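Local coordinates for protein metallophosphoesterase (Clostridium thermocellum, PDB 4J6O) that probably removes 2',3'-phosphates from RNA ends as the manganese-dependent, calcineurin-like phosphatase domain of the bacterial Pnkp-Hen1 RNA repair system, at residues 18-23 with 231-236; 63-68 with 153-158. All blocks are in the same frame, centred on the assembly; numbering follows the deposited sequence.

Overall arrangement
Both contacts are buried, with centres about 11 Å apart, and they share one manganese ion and its water ligand. Contact 1 (18-23 with 231-236) joins the loop after strand 14-17 to strand 232-238 of the same sheet; its chemistry is one backbone hydrogen bond and leucine packing, and its metal-binding side chains do not touch the strand. Contact 2 (63-68 with 153-158), nearer the centre of the chain, runs from a loop of that sheet to strand 151-154 of the other large sheet, and relies more on polar groups: an imidazole, a carbonyl and a water. The loops 18-23 and 63-68 also meet directly, through His21 and the backbone of Asp65 and Val67.

Contact 1 (18-23 with 231-236); sequences GDIHGC and GKLTAY. With MN (manganese (II) ion), chain J.
Gly18 and Thr234 supply the hydrogen bond between these segments: Gly18 N donates to Thr234 O over 3.2 Å. The bond is nearly straight, with an N-H...O angle of 162°. It pairs the residue following strand 14-17 with strand 232-238, so the beginning of the metal-binding loop is still tied to the sheet.

The apolar part rests on Leu233. Its CG is anti to the backbone N (chi1 -172°), which brings CD1 over the loop backbone, 3.3 Å from Asp19 O and 3.9 Å from Gly18 O. The same methyl meets Ile20 CG1 at 4.1 Å, the two side chains crossing obliquely. One leucine methyl thus touches all three residues 18-20.

Metal coordination occupies the other side of the loop. Asp19, whose CB points away from the strand, binds manganese through OD2 at 2.2 Å, and His21 binds it through NE2 at 2.3 Å. Asp65 and a water are further ligands. His21 sits at a corner of a type I' turn from Ile20 to Cys23, closed by Cys23 N to Ile20 O at 2.9 Å. His21 ND1 is hydrogen-bonded to Val67 O, a second-shell link that orients the imidazole.

Cys23 is the N-cap of helix 24-33, which packs against this face of the sheet: Ile20 and Leu233 both touch its Leu27, and Leu233 also meets Leu30. Beyond Thr234, whose hydroxyl bonds to Thr225, lies the neighbouring strand 242-247.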
# COMPACT_ATOMS: atom_id res chain seq x y z
N GLY A 18 5.28 0.05 -2.90
CA GLY A 18 3.99 -0.15 -3.56
C GLY A 18 3.33 -1.48 -3.20
O GLY A 18 3.68 -2.15 -2.24
N ASP A 19 2.29 -1.83 -3.97
CA ASP A 19 1.45 -2.96 -3.60
C ASP A 19 2.22 -4.26 -3.49
O ASP A 19 2.88 -4.71 -4.45
CB ASP A 19 0.40 -3.17 -4.69
CG ASP A 19 -0.41 -1.95 -4.99
OD1 ASP A 19 0.10 -0.80 -5.16
OD2 ASP A 19 -1.66 -2.17 -5.18
N ILE A 20 2.05 -4.91 -2.35
CA ILE A 20 2.73 -6.13 -2.05
C ILE A 20 1.93 -7.39 -2.39
O ILE A 20 2.51 -8.34 -2.91
CB ILE A 20 3.17 -6.13 -0.58
CG1 ILE A 20 4.17 -4.96 -0.35
CG2 ILE A 20 3.76 -7.47 -0.18
CD1 ILE A 20 4.30 -4.55 1.15
N HIS A 21 0.59 -7.33 -2.12
CA HIS A 21 -0.30 -8.43 -2.51
C HIS A 21 0.36 -9.80 -2.19
O HIS A 21 0.46 -10.68 -3.06
CB HIS A 21 -0.65 -8.32 -4.00
CG HIS A 21 -1.62 -7.24 -4.30
ND1 HIS A 21 -2.85 -7.17 -3.67
CD2 HIS A 21 -1.58 -6.20 -5.16
CE1 HIS A 21 -3.50 -6.10 -4.10
NE2 HIS A 21 -2.76 -5.50 -5.01
N GLY A 22 0.78 -9.95 -0.95
CA GLY A 22 1.20 -11.26 -0.46
C GLY A 22 2.59 -11.70 -0.89
O GLY A 22 2.96 -12.83 -0.65
N CYS A 23 3.32 -10.82 -1.56
CA CYS A 23 4.64 -11.21 -2.07
C CYS A 23 5.74 -11.02 -0.99
O CYS A 23 6.59 -10.14 -1.13
CB CYS A 23 4.97 -10.42 -3.30
SG CYS A 23 3.87 -10.92 -4.71
N GLY A 231 5.68 -8.67 -12.26
CA GLY A 231 6.42 -7.44 -12.52
C GLY A 231 7.53 -7.27 -11.51
O GLY A 231 8.44 -8.11 -11.43
N LYS A 232 7.45 -6.20 -10.72
CA LYS A 232 8.49 -5.97 -9.72
C LYS A 232 7.90 -5.18 -8.58
O LYS A 232 6.86 -4.54 -8.73
CB LYS A 232 9.69 -5.26 -10.29
CG LYS A 232 9.47 -3.94 -10.89
CD LYS A 232 10.64 -3.70 -11.94
CE LYS A 232 10.35 -2.49 -12.79
NZ LYS A 232 11.63 -2.13 -13.49
N LEU A 233 8.56 -5.27 -7.44
CA LEU A 233 8.16 -4.52 -6.26
C LEU A 233 9.13 -3.35 -6.16
O LEU A 233 10.37 -3.55 -6.17
CB LEU A 233 8.27 -5.38 -5.02
CG LEU A 233 7.70 -4.76 -3.76
CD1 LEU A 233 6.17 -4.60 -3.92
CD2 LEU A 233 8.00 -5.63 -2.49
N THR A 234 8.55 -2.15 -6.11
CA THR A 234 9.32 -0.91 -6.14
C THR A 234 9.29 -0.17 -4.80
O THR A 234 8.18 -0.03 -4.17
CB THR A 234 8.79 0.02 -7.27
OG1 THR A 234 9.07 -0.62 -8.52
CG2 THR A 234 9.46 1.38 -7.20
N ALA A 235 10.45 0.38 -4.42
CA ALA A 235 10.49 1.38 -3.34
C ALA A 235 10.95 2.69 -3.91
O ALA A 235 11.82 2.71 -4.80
CB ALA A 235 11.49 0.97 -2.22
N TYR A 236 10.41 3.78 -3.40
CA TYR A 236 10.84 5.12 -3.75
C TYR A 236 11.51 5.71 -2.53
O TYR A 236 10.90 5.78 -1.44
CB TYR A 236 9.60 5.95 -4.19
CG TYR A 236 9.89 7.37 -4.64
CD1 TYR A 236 10.04 8.40 -3.69
CD2 TYR A 236 9.93 7.70 -5.97
CE1 TYR A 236 10.29 9.72 -4.13
CE2 TYR A 236 10.15 9.00 -6.40
CZ TYR A 236 10.32 9.99 -5.48
OH TYR A 236 10.50 11.26 -5.94
MN MN J . -3.32 -3.42 -5.77
O HOH W 1 -2.11 -3.79 -7.70

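Contact 2 (63-68 with 153-158); sequences LGDLVD and VAHAGM. With MN (manganese (II) ion), chain J.
Leu63 and His155 make the central link, where His155 ND1 donates to Leu63 O over 2.9 Å. The carbonyl oxygen lies at the ring edge, near the imidazole plane, but the N-H...O angle of 146° leaves the bond bent. With CG anti to the backbone N (chi1 178°), the ring reaches across to the loop. The apolar packing lies on the strand side of this bond, where Leu63 CD2 sits 3.8 Å from Val153 CB and the two side chains cross at about a right angle. Ala154 O, 4.0 Å from that methyl, is buried with no polar partner.

Toward the metal the interface turns polar and a water takes part. It donates to Gly64 O and lies 2.8 Å from His155 ND1, bridging the segments. The Asp65 carboxylate is turned 53° from the imidazole, its OD2 3.4 Å from His155 CE1, and this oxygen binds manganese at 2.2 Å; OD1 is held by His96 N. His155 NE2 is hydrogen-bonded to a citrate, probably from the crystallisation liquor. A metal-binding loop of one sheet, here the GDxxD of residues 64-68, meeting a histidine loop of the other is characteristic of the calcineurin-like phosphoesterase active site.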
# COMPACT_ATOMS: atom_id res chain seq x y z
N LEU A 63 2.18 1.57 0.94
CA LEU A 63 1.06 2.20 0.20
C LEU A 63 -0.18 1.33 0.23
O LEU A 63 -1.23 1.68 -0.38
CB LEU A 63 1.47 2.55 -1.20
CG LEU A 63 2.59 3.57 -1.32
CD1 LEU A 63 2.82 3.87 -2.81
CD2 LEU A 63 2.16 4.85 -0.60
N GLY A 64 -0.09 0.25 0.97
CA GLY A 64 -1.23 -0.64 1.19
C GLY A 64 -1.38 -1.70 0.11
O GLY A 64 -0.44 -1.94 -0.69
N ASP A 65 -2.54 -2.33 0.06
CA ASP A 65 -2.79 -3.53 -0.78
C ASP A 65 -1.77 -4.60 -0.40
O ASP A 65 -1.02 -5.13 -1.23
CB ASP A 65 -2.79 -3.22 -2.26
CG ASP A 65 -4.23 -2.96 -2.80
OD1 ASP A 65 -5.12 -2.82 -1.95
OD2 ASP A 65 -4.45 -2.87 -4.02
N LEU A 66 -1.71 -4.88 0.90
CA LEU A 66 -0.85 -5.94 1.49
C LEU A 66 -1.39 -7.33 1.21
O LEU A 66 -0.61 -8.29 1.10
CB LEU A 66 -0.79 -5.74 3.03
CG LEU A 66 -0.41 -4.36 3.51
CD1 LEU A 66 -0.42 -4.44 5.07
CD2 LEU A 66 0.96 -3.93 2.99
N VAL A 67 -2.72 -7.43 1.07
CA VAL A 67 -3.37 -8.72 0.99
C VAL A 67 -3.87 -9.03 -0.41
O VAL A 67 -3.79 -8.20 -1.29
CB VAL A 67 -4.54 -8.78 2.01
CG1 VAL A 67 -4.04 -8.43 3.44
CG2 VAL A 67 -5.63 -7.77 1.64
N ASP A 68 -4.30 -10.29 -0.60
CA ASP A 68 -4.86 -10.82 -1.86
C ASP A 68 -3.81 -11.24 -2.86
O ASP A 68 -2.72 -10.67 -2.90
CB ASP A 68 -5.84 -9.82 -2.50
CG ASP A 68 -7.14 -9.67 -1.67
OD1 ASP A 68 -7.27 -10.29 -0.60
OD2 ASP A 68 -8.00 -8.88 -2.10
N VAL A 153 1.51 10.62 0.84
CA VAL A 153 1.40 9.21 0.42
C VAL A 153 -0.05 8.80 0.58
O VAL A 153 -0.71 9.14 1.57
CB VAL A 153 2.33 8.23 1.18
CG1 VAL A 153 3.84 8.49 0.79
CG2 VAL A 153 2.12 8.24 2.70
N ALA A 154 -0.54 8.05 -0.41
CA ALA A 154 -1.91 7.55 -0.44
C ALA A 154 -1.95 6.41 -1.41
O ALA A 154 -1.10 6.35 -2.33
CB ALA A 154 -2.90 8.64 -0.92
N HIS A 155 -2.88 5.48 -1.24
CA HIS A 155 -2.90 4.33 -2.16
C HIS A 155 -3.24 4.74 -3.59
O HIS A 155 -2.45 4.48 -4.51
CB HIS A 155 -3.87 3.26 -1.67
CG HIS A 155 -3.96 2.10 -2.57
ND1 HIS A 155 -2.94 1.18 -2.67
CD2 HIS A 155 -4.90 1.73 -3.46
CE1 HIS A 155 -3.26 0.27 -3.58
NE2 HIS A 155 -4.46 0.58 -4.07
N ALA A 156 -4.41 5.34 -3.79
CA ALA A 156 -4.83 5.71 -5.14
C ALA A 156 -4.40 7.09 -5.54
O ALA A 156 -4.70 7.54 -6.65
CB ALA A 156 -6.37 5.53 -5.31
N GLY A 157 -3.68 7.79 -4.69
CA GLY A 157 -3.33 9.20 -4.93
C GLY A 157 -4.16 10.15 -4.07
O GLY A 157 -5.00 9.72 -3.29
N MET A 158 -3.85 11.43 -4.17
CA MET A 158 -4.61 12.43 -3.42
C MET A 158 -4.48 13.77 -4.17
O MET A 158 -3.42 14.41 -4.16
CB MET A 158 -4.13 12.53 -1.97
CG MET A 158 -5.10 13.33 -1.06
SD MET A 158 -6.74 12.67 -1.08
CE MET A 158 -6.50 11.05 -0.31
MN MN J . -3.32 -3.42 -5.77
O HOH W 2 -0.32 0.15 -2.64
O HOH W 1 -2.11 -3.79 -7.70